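Local atomic coordinates of PpBBE-like 1 D396N (Physcomitrella patens subsp. patens, PDB entry 6EO5), a protein that is a variant of a flavin-dependent, berberine bridge enzyme-like oxidase that oxidises cellobiose. Residues L127-A139 and Q210-V222. Sequence-based numbering, arbitrary orientation.
Sequences LALWNAGKVTIPA and QFTFRVHDVSAPV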
ATOM      1  N   LEU A 127      -3.797  16.614   3.837  1.00 65.28           N
ATOM      2  CA  LEU A 127      -4.127  18.028   3.930  1.00 61.94           C
ATOM      3  C   LEU A 127      -5.389  18.236   4.759  1.00 66.81           C
ATOM      4  O   LEU A 127      -5.427  19.096   5.649  1.00 63.74           O
ATOM      5  CB  LEU A 127      -4.292  18.600   2.523  1.00 59.88           C
ATOM      6  CG  LEU A 127      -4.225  20.117   2.394  1.00 63.89           C
ATOM      7  CD1 LEU A 127      -3.133  20.671   3.302  1.00 60.92           C
ATOM      8  CD2 LEU A 127      -3.967  20.496   0.952  1.00 62.41           C
ATOM      9  N   ALA A 128      -6.429  17.436   4.494  1.00 66.35           N
ATOM     10  CA  ALA A 128      -7.671  17.564   5.250  1.00 62.59           C
ATOM     11  C   ALA A 128      -7.446  17.309   6.734  1.00 65.68           C
ATOM     12  O   ALA A 128      -7.976  18.036   7.583  1.00 69.80           O
ATOM     13  CB  ALA A 128      -8.728  16.612   4.698  1.00 60.15           C
ATOM     14  N   LEU A 129      -6.667  16.276   7.066  1.00 67.30           N
ATOM     15  CA  LEU A 129      -6.447  15.928   8.469  1.00 68.36           C
ATOM     16  C   LEU A 129      -5.544  16.938   9.171  1.00 66.20           C
ATOM     17  O   LEU A 129      -5.678  17.158  10.380  1.00 65.01           O
ATOM     18  CB  LEU A 129      -5.853  14.520   8.575  1.00 64.28           C
ATOM     19  CG  LEU A 129      -6.818  13.347   8.357  1.00 63.02           C
ATOM     20  CD1 LEU A 129      -6.045  12.039   8.202  1.00 62.79           C
ATOM     21  CD2 LEU A 129      -7.798  13.245   9.512  1.00 62.59           C
ATOM     22  N   TRP A 130      -4.613  17.548   8.435  1.00 62.86           N
ATOM     23  CA  TRP A 130      -3.748  18.568   9.021  1.00 64.29           C
ATOM     24  C   TRP A 130      -4.534  19.846   9.307  1.00 67.20           C
ATOM     25  O   TRP A 130      -4.507  20.372  10.431  1.00 63.05           O
ATOM     26  CB  TRP A 130      -2.581  18.842   8.072  1.00 63.24           C
ATOM     27  CG  TRP A 130      -1.658  19.915   8.525  1.00 64.55           C
ATOM     28  CD1 TRP A 130      -1.477  21.130   7.944  1.00 59.09           C
ATOM     29  CD2 TRP A 130      -0.766  19.866   9.648  1.00 62.58           C
ATOM     30  NE1 TRP A 130      -0.533  21.845   8.633  1.00 59.66           N
ATOM     31  CE2 TRP A 130      -0.080  21.096   9.685  1.00 60.63           C
ATOM     32  CE3 TRP A 130      -0.486  18.904  10.626  1.00 62.58           C
ATOM     33  CZ2 TRP A 130       0.877  21.395  10.660  1.00 60.51           C
ATOM     34  CZ3 TRP A 130       0.468  19.205  11.606  1.00 65.92           C
ATOM     35  CH2 TRP A 130       1.135  20.447  11.613  1.00 63.15           C
ATOM     36  N   ASN A 131      -5.252  20.344   8.293  1.00 65.40           N
ATOM     37  CA  ASN A 131      -6.083  21.530   8.446  1.00 57.78           C
ATOM     38  C   ASN A 131      -7.139  21.346   9.527  1.00 64.04           C
ATOM     39  O   ASN A 131      -7.461  22.290  10.251  1.00 74.27           O
ATOM     40  CB  ASN A 131      -6.751  21.871   7.115  1.00 56.73           C
ATOM     41  CG  ASN A 131      -5.764  22.386   6.069  1.00 59.95           C
ATOM     42  OD1 ASN A 131      -4.657  22.817   6.389  1.00 60.88           O
ATOM     43  ND2 ASN A 131      -6.172  22.340   4.804  1.00 61.48           N
ATOM     44  N   ALA A 132      -7.705  20.146   9.648  1.00 65.94           N
ATOM     45  CA  ALA A 132      -8.822  19.972  10.572  1.00 66.28           C
ATOM     46  C   ALA A 132      -8.373  20.033  12.022  1.00 64.72           C
ATOM     47  O   ALA A 132      -9.093  20.574  12.865  1.00 69.09           O
ATOM     48  CB  ALA A 132      -9.547  18.656  10.302  1.00 68.02           C
ATOM     49  N   GLY A 133      -7.195  19.488  12.336  1.00 60.87           N
ATOM     50  CA  GLY A 133      -6.785  19.372  13.725  1.00 62.03           C
ATOM     51  C   GLY A 133      -5.328  19.032  13.974  1.00 61.79           C
ATOM     52  O   GLY A 133      -4.975  18.578  15.071  1.00 60.91           O
ATOM     53  N   LYS A 134      -4.472  19.263  12.980  1.00 61.93           N
ATOM     54  CA  LYS A 134      -3.058  18.874  13.045  1.00 65.23           C
ATOM     55  C   LYS A 134      -2.888  17.409  13.475  1.00 64.16           C
ATOM     56  O   LYS A 134      -2.061  17.065  14.326  1.00 60.83           O
ATOM     57  CB  LYS A 134      -2.282  19.817  13.959  1.00 61.17           C
ATOM     58  CG  LYS A 134      -1.979  21.132  13.296  1.00 62.61           C
ATOM     59  CD  LYS A 134      -1.302  22.082  14.248  1.00 68.56           C
ATOM     60  CE  LYS A 134      -1.222  23.477  13.651  1.00 67.77           C
ATOM     61  NZ  LYS A 134      -0.507  24.394  14.578  1.00 84.18           N
ATOM     62  N   VAL A 135      -3.685  16.537  12.859  1.00 63.82           N
ATOM     63  CA  VAL A 135      -3.623  15.103  13.092  1.00 64.39           C
ATOM     64  C   VAL A 135      -3.279  14.398  11.777  1.00 64.42           C
ATOM     65  O   VAL A 135      -3.167  15.014  10.714  1.00 60.77           O
ATOM     66  CB  VAL A 135      -4.936  14.550  13.685  1.00 64.64           C
ATOM     67  CG1 VAL A 135      -5.197  15.185  15.029  1.00 61.69           C
ATOM     68  CG2 VAL A 135      -6.096  14.813  12.743  1.00 62.98           C
ATOM     69  N   THR A 136      -3.120  13.082  11.862  1.00 65.22           N
ATOM     70  CA  THR A 136      -2.782  12.294  10.684  1.00 60.17           C
ATOM     71  C   THR A 136      -3.135  10.842  10.954  1.00 62.59           C
ATOM     72  O   THR A 136      -3.390  10.441  12.093  1.00 63.47           O
ATOM     73  CB  THR A 136      -1.293  12.433  10.324  1.00 59.57           C
ATOM     74  OG1 THR A 136      -1.091  12.095   8.949  1.00 58.72           O
ATOM     75  CG2 THR A 136      -0.428  11.541  11.205  1.00 52.38           C
ATOM     76  N   ILE A 137      -3.175  10.063   9.881  1.00 62.59           N
ATOM     77  CA  ILE A 137      -3.063   8.614   9.999  1.00 60.86           C
ATOM     78  C   ILE A 137      -1.675   8.246   9.485  1.00 62.29           C
ATOM     79  O   ILE A 137      -1.097   8.991   8.676  1.00 58.06           O
ATOM     80  CB  ILE A 137      -4.171   7.889   9.223  1.00 59.68           C
ATOM     81  CG1 ILE A 137      -4.077   8.201   7.735  1.00 54.19           C
ATOM     82  CG2 ILE A 137      -5.520   8.254   9.776  1.00 58.70           C
ATOM     83  CD1 ILE A 137      -5.077   7.437   6.920  1.00 56.80           C
ATOM     84  N   PRO A 138      -1.086   7.103   9.924  1.00 57.62           N
ATOM     85  CA  PRO A 138       0.268   6.734   9.475  1.00 53.78           C
ATOM     86  C   PRO A 138       0.280   6.070   8.096  1.00 57.37           C
ATOM     87  O   PRO A 138       0.702   4.919   7.926  1.00 57.65           O
ATOM     88  CB  PRO A 138       0.734   5.797  10.599  1.00 53.06           C
ATOM     89  CG  PRO A 138      -0.517   5.141  11.072  1.00 53.55           C
ATOM     90  CD  PRO A 138      -1.625   6.155  10.917  1.00 55.64           C
ATOM     91  N   ALA A 139      -0.157   6.812   7.075  1.00 55.63           N
ATOM     92  CA  ALA A 139      -0.228   6.275   5.720  1.00 59.95           C
ATOM     93  C   ALA A 139       1.125   6.368   5.016  1.00 56.99           C
ATOM     94  O   ALA A 139       2.104   6.888   5.557  1.00 55.29           O
ATOM     95  CB  ALA A 139      -1.306   6.989   4.908  1.00 56.30           C
ATOM     96  N   GLN A 210     -16.936   3.667   3.090  1.00 67.86           N
ATOM     97  CA  GLN A 210     -16.249   4.630   3.933  1.00 67.94           C
ATOM     98  C   GLN A 210     -15.473   3.924   5.037  1.00 66.43           C
ATOM     99  O   GLN A 210     -15.775   2.789   5.422  1.00 62.60           O
ATOM    100  CB  GLN A 210     -17.219   5.655   4.527  1.00 68.13           C
ATOM    101  CG  GLN A 210     -18.131   5.145   5.620  1.00 71.99           C
ATOM    102  CD  GLN A 210     -18.769   6.290   6.385  1.00 74.63           C
ATOM    103  OE1 GLN A 210     -18.984   7.375   5.834  1.00 72.15           O
ATOM    104  NE2 GLN A 210     -19.053   6.064   7.666  1.00 75.62           N
ATOM    105  N   PHE A 211     -14.455   4.625   5.530  1.00 61.65           N
ATOM    106  CA  PHE A 211     -13.627   4.206   6.646  1.00 62.95           C
ATOM    107  C   PHE A 211     -13.831   5.135   7.838  1.00 64.50           C
ATOM    108  O   PHE A 211     -14.112   6.327   7.679  1.00 65.05           O
ATOM    109  CB  PHE A 211     -12.143   4.243   6.279  1.00 62.41           C
ATOM    110  CG  PHE A 211     -11.725   3.216   5.294  1.00 58.01           C
ATOM    111  CD1 PHE A 211     -11.295   1.972   5.725  1.00 59.74           C
ATOM    112  CD2 PHE A 211     -11.718   3.499   3.941  1.00 59.92           C
ATOM    113  CE1 PHE A 211     -10.891   1.014   4.827  1.00 55.30           C
ATOM    114  CE2 PHE A 211     -11.311   2.539   3.021  1.00 61.22           C
ATOM    115  CZ  PHE A 211     -10.896   1.295   3.468  1.00 56.47           C
ATOM    116  N   THR A 212     -13.644   4.593   9.037  1.00 62.66           N
ATOM    117  CA  THR A 212     -13.468   5.400  10.239  1.00 67.31           C
ATOM    118  C   THR A 212     -12.112   5.064  10.836  1.00 65.72           C
ATOM    119  O   THR A 212     -11.878   3.915  11.231  1.00 65.59           O
ATOM    120  CB  THR A 212     -14.571   5.158  11.269  1.00 66.04           C
ATOM    121  OG1 THR A 212     -15.839   5.476  10.688  1.00 69.08           O
ATOM    122  CG2 THR A 212     -14.349   6.048  12.466  1.00 59.21           C
ATOM    123  N   PHE A 213     -11.234   6.069  10.914  1.00 65.48           N
ATOM    124  CA  PHE A 213      -9.847   5.905  11.331  1.00 63.31           C
ATOM    125  C   PHE A 213      -9.604   6.495  12.711  1.00 63.80           C
ATOM    126  O   PHE A 213     -10.140   7.552  13.049  1.00 65.90           O
ATOM    127  CB  PHE A 213      -8.885   6.572  10.346  1.00 56.42           C
ATOM    128  CG  PHE A 213      -8.752   5.847   9.047  1.00 62.76           C
ATOM    129  CD1 PHE A 213      -8.068   4.639   8.987  1.00 61.88           C
ATOM    130  CD2 PHE A 213      -9.301   6.366   7.885  1.00 60.77           C
ATOM    131  CE1 PHE A 213      -7.928   3.960   7.798  1.00 56.91           C
ATOM    132  CE2 PHE A 213      -9.167   5.694   6.685  1.00 62.43           C
ATOM    133  CZ  PHE A 213      -8.478   4.485   6.640  1.00 60.20           C
ATOM    134  N   ARG A 214      -8.796   5.793  13.502  1.00 65.70           N
ATOM    135  CA  ARG A 214      -8.112   6.411  14.630  1.00 63.17           C
ATOM    136  C   ARG A 214      -7.054   7.364  14.086  1.00 64.58           C
ATOM    137  O   ARG A 214      -6.308   7.005  13.168  1.00 63.75           O
ATOM    138  CB  ARG A 214      -7.469   5.339  15.511  1.00 60.69           C
ATOM    139  CG  ARG A 214      -6.600   5.876  16.625  1.00 68.47           C
ATOM    140  CD  ARG A 214      -7.471   6.459  17.743  1.00 81.81           C
ATOM    141  NE  ARG A 214      -8.319   5.429  18.353  1.00 90.04           N
ATOM    142  CZ  ARG A 214      -9.521   5.656  18.879  1.00 83.50           C
ATOM    143  NH1 ARG A 214     -10.030   6.884  18.851  1.00 81.02           N
ATOM    144  NH2 ARG A 214     -10.219   4.657  19.415  1.00 75.65           N
ATOM    145  N   VAL A 215      -7.012   8.590  14.608  1.00 64.36           N
ATOM    146  CA  VAL A 215      -6.062   9.595  14.137  1.00 61.68           C
ATOM    147  C   VAL A 215      -5.098   9.933  15.268  1.00 59.33           C
ATOM    148  O   VAL A 215      -5.323   9.589  16.428  1.00 59.09           O
ATOM    149  CB  VAL A 215      -6.755  10.856  13.585  1.00 63.16           C
ATOM    150  CG1 VAL A 215      -7.641  10.487  12.395  1.00 59.41           C
ATOM    151  CG2 VAL A 215      -7.550  11.576  14.673  1.00 62.33           C
ATOM    152  N   HIS A 216      -3.990  10.593  14.909  1.00 60.82           N
ATOM    153  CA  HIS A 216      -2.883  10.836  15.832  1.00 60.13           C
ATOM    154  C   HIS A 216      -2.368  12.268  15.729  1.00 63.79           C
ATOM    155  O   HIS A 216      -2.216  12.807  14.627  1.00 61.94           O
ATOM    156  CB  HIS A 216      -1.730   9.861  15.583  1.00 57.60           C
ATOM    157  CG  HIS A 216      -2.157   8.428  15.595  1.00 63.46           C
ATOM    158  ND1 HIS A 216      -2.051   7.628  16.711  1.00 59.58           N
ATOM    159  CD2 HIS A 216      -2.722   7.659  14.632  1.00 61.39           C
ATOM    160  CE1 HIS A 216      -2.517   6.424  16.432  1.00 56.47           C
ATOM    161  NE2 HIS A 216      -2.933   6.417  15.178  1.00 58.60           N
ATOM    162  N   ASP A 217      -2.081  12.864  16.895  1.00 60.29           N
ATOM    163  CA  ASP A 217      -1.597  14.235  16.961  1.00 56.16           C
ATOM    164  C   ASP A 217      -0.177  14.341  16.415  1.00 58.05           C
ATOM    165  O   ASP A 217       0.735  13.651  16.885  1.00 54.85           O
ATOM    166  CB  ASP A 217      -1.637  14.739  18.404  1.00 58.39           C
ATOM    167  CG  ASP A 217      -1.022  16.128  18.556  1.00 66.02           C
ATOM    168  OD1 ASP A 217      -1.454  17.082  17.850  1.00 66.90           O
ATOM    169  OD2 ASP A 217      -0.088  16.260  19.368  1.00 68.53           O
ATOM    170  N   VAL A 218       0.012  15.234  15.442  1.00 58.28           N
ATOM    171  CA  VAL A 218       1.326  15.492  14.862  1.00 58.07           C
ATOM    172  C   VAL A 218       1.593  16.996  14.833  1.00 61.23           C
ATOM    173  O   VAL A 218       2.141  17.526  13.860  1.00 59.90           O
ATOM    174  CB  VAL A 218       1.443  14.882  13.449  1.00 61.31           C
ATOM    175  CG1 VAL A 218       1.749  13.396  13.544  1.00 62.20           C
ATOM    176  CG2 VAL A 218       0.167  15.120  12.622  1.00 54.94           C
ATOM    177  N   SER A 219       1.217  17.699  15.903  1.00 62.31           N
ATOM    178  CA  SER A 219       1.368  19.152  15.900  1.00 61.14           C
ATOM    179  C   SER A 219       2.769  19.589  16.314  1.00 60.07           C
ATOM    180  O   SER A 219       3.216  20.667  15.909  1.00 65.15           O
ATOM    181  CB  SER A 219       0.329  19.794  16.812  1.00 56.53           C
ATOM    182  OG  SER A 219       0.540  19.400  18.157  1.00 59.75           O
ATOM    183  N   ALA A 220       3.481  18.770  17.090  1.00 55.91           N
ATOM    184  CA  ALA A 220       4.863  19.069  17.424  1.00 52.96           C
ATOM    185  C   ALA A 220       5.760  18.977  16.185  1.00 58.69           C
ATOM    186  O   ALA A 220       5.393  18.371  15.173  1.00 60.79           O
ATOM    187  CB  ALA A 220       5.361  18.120  18.512  1.00 49.79           C
ATOM    188  N   PRO A 221       6.935  19.596  16.230  1.00 60.91           N
ATOM    189  CA  PRO A 221       7.855  19.494  15.094  1.00 55.33           C
ATOM    190  C   PRO A 221       8.354  18.073  14.920  1.00 59.41           C
ATOM    191  O   PRO A 221       8.451  17.305  15.877  1.00 62.91           O
ATOM    192  CB  PRO A 221       9.011  20.426  15.480  1.00 58.08           C
ATOM    193  CG  PRO A 221       8.447  21.327  16.551  1.00 57.26           C
ATOM    194  CD  PRO A 221       7.434  20.514  17.275  1.00 59.21           C
ATOM    195  N   VAL A 222       8.692  17.737  13.674  1.00 57.13           N
ATOM    196  CA  VAL A 222       9.309  16.467  13.326  1.00 61.10           C
ATOM    197  C   VAL A 222      10.589  16.761  12.552  1.00 60.96           C
ATOM    198  O   VAL A 222      10.867  17.900  12.180  1.00 59.93           O
ATOM    199  CB  VAL A 222       8.366  15.560  12.510  1.00 57.49           C
ATOM    200  CG1 VAL A 222       7.040  15.374  13.257  1.00 52.97           C
ATOM    201  CG2 VAL A 222       8.147  16.135  11.115  1.00 54.37           C
TER
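The backbone N of H216 gives its hydrogen to T136 O at 2.9 Å. T136 N returns a bond of the same length to H216 O, though more bent at the hydrogen (133°), and the CA-H of V135 also points at that oxygen. The third rung is straighter: V218 N donates to K134 O at 3.0 Å. Alongside it, D217 OD1 takes the S219 hydroxyl through its syn lone pair and, weakly, S219 N.

On one side of the ladder, V215 is the hub. Its CG2 meets V135 CG2 at 4.0 Å, while its CG1 touches L129 CD2 from the helix and I137 CG2. A glycine here in place of V135 removes CG2 and would probably leave a gap against V215 CG2. I137 reaches further along and sets CD1 over the centre of one face of the F213 ring.

This is a short antiparallel pairing: strand 135-136, reached from helix 122-133 through K134, whose phi is positive, lies against the end of strand 207-217 in a sheet of the FAD-binding fold. The side chain of P138, centre of an inverse gamma turn, is about 10 Å from the bound FAD.

On the other side, the T136 and V218 side chains cross at about a right angle, with T136 CG2 3.7 Å from V218 CG1. W130, its CG anti to the backbone N (chi1 177°), swings the indole so that V218 O meets W130 CZ3 at the ring edge (3.3 Å), while K134 CG lies over one face, offset toward the rim. W302 packs on both W130 and V218. The H216 ring stacks with F163, and its NE2 bonds to N169.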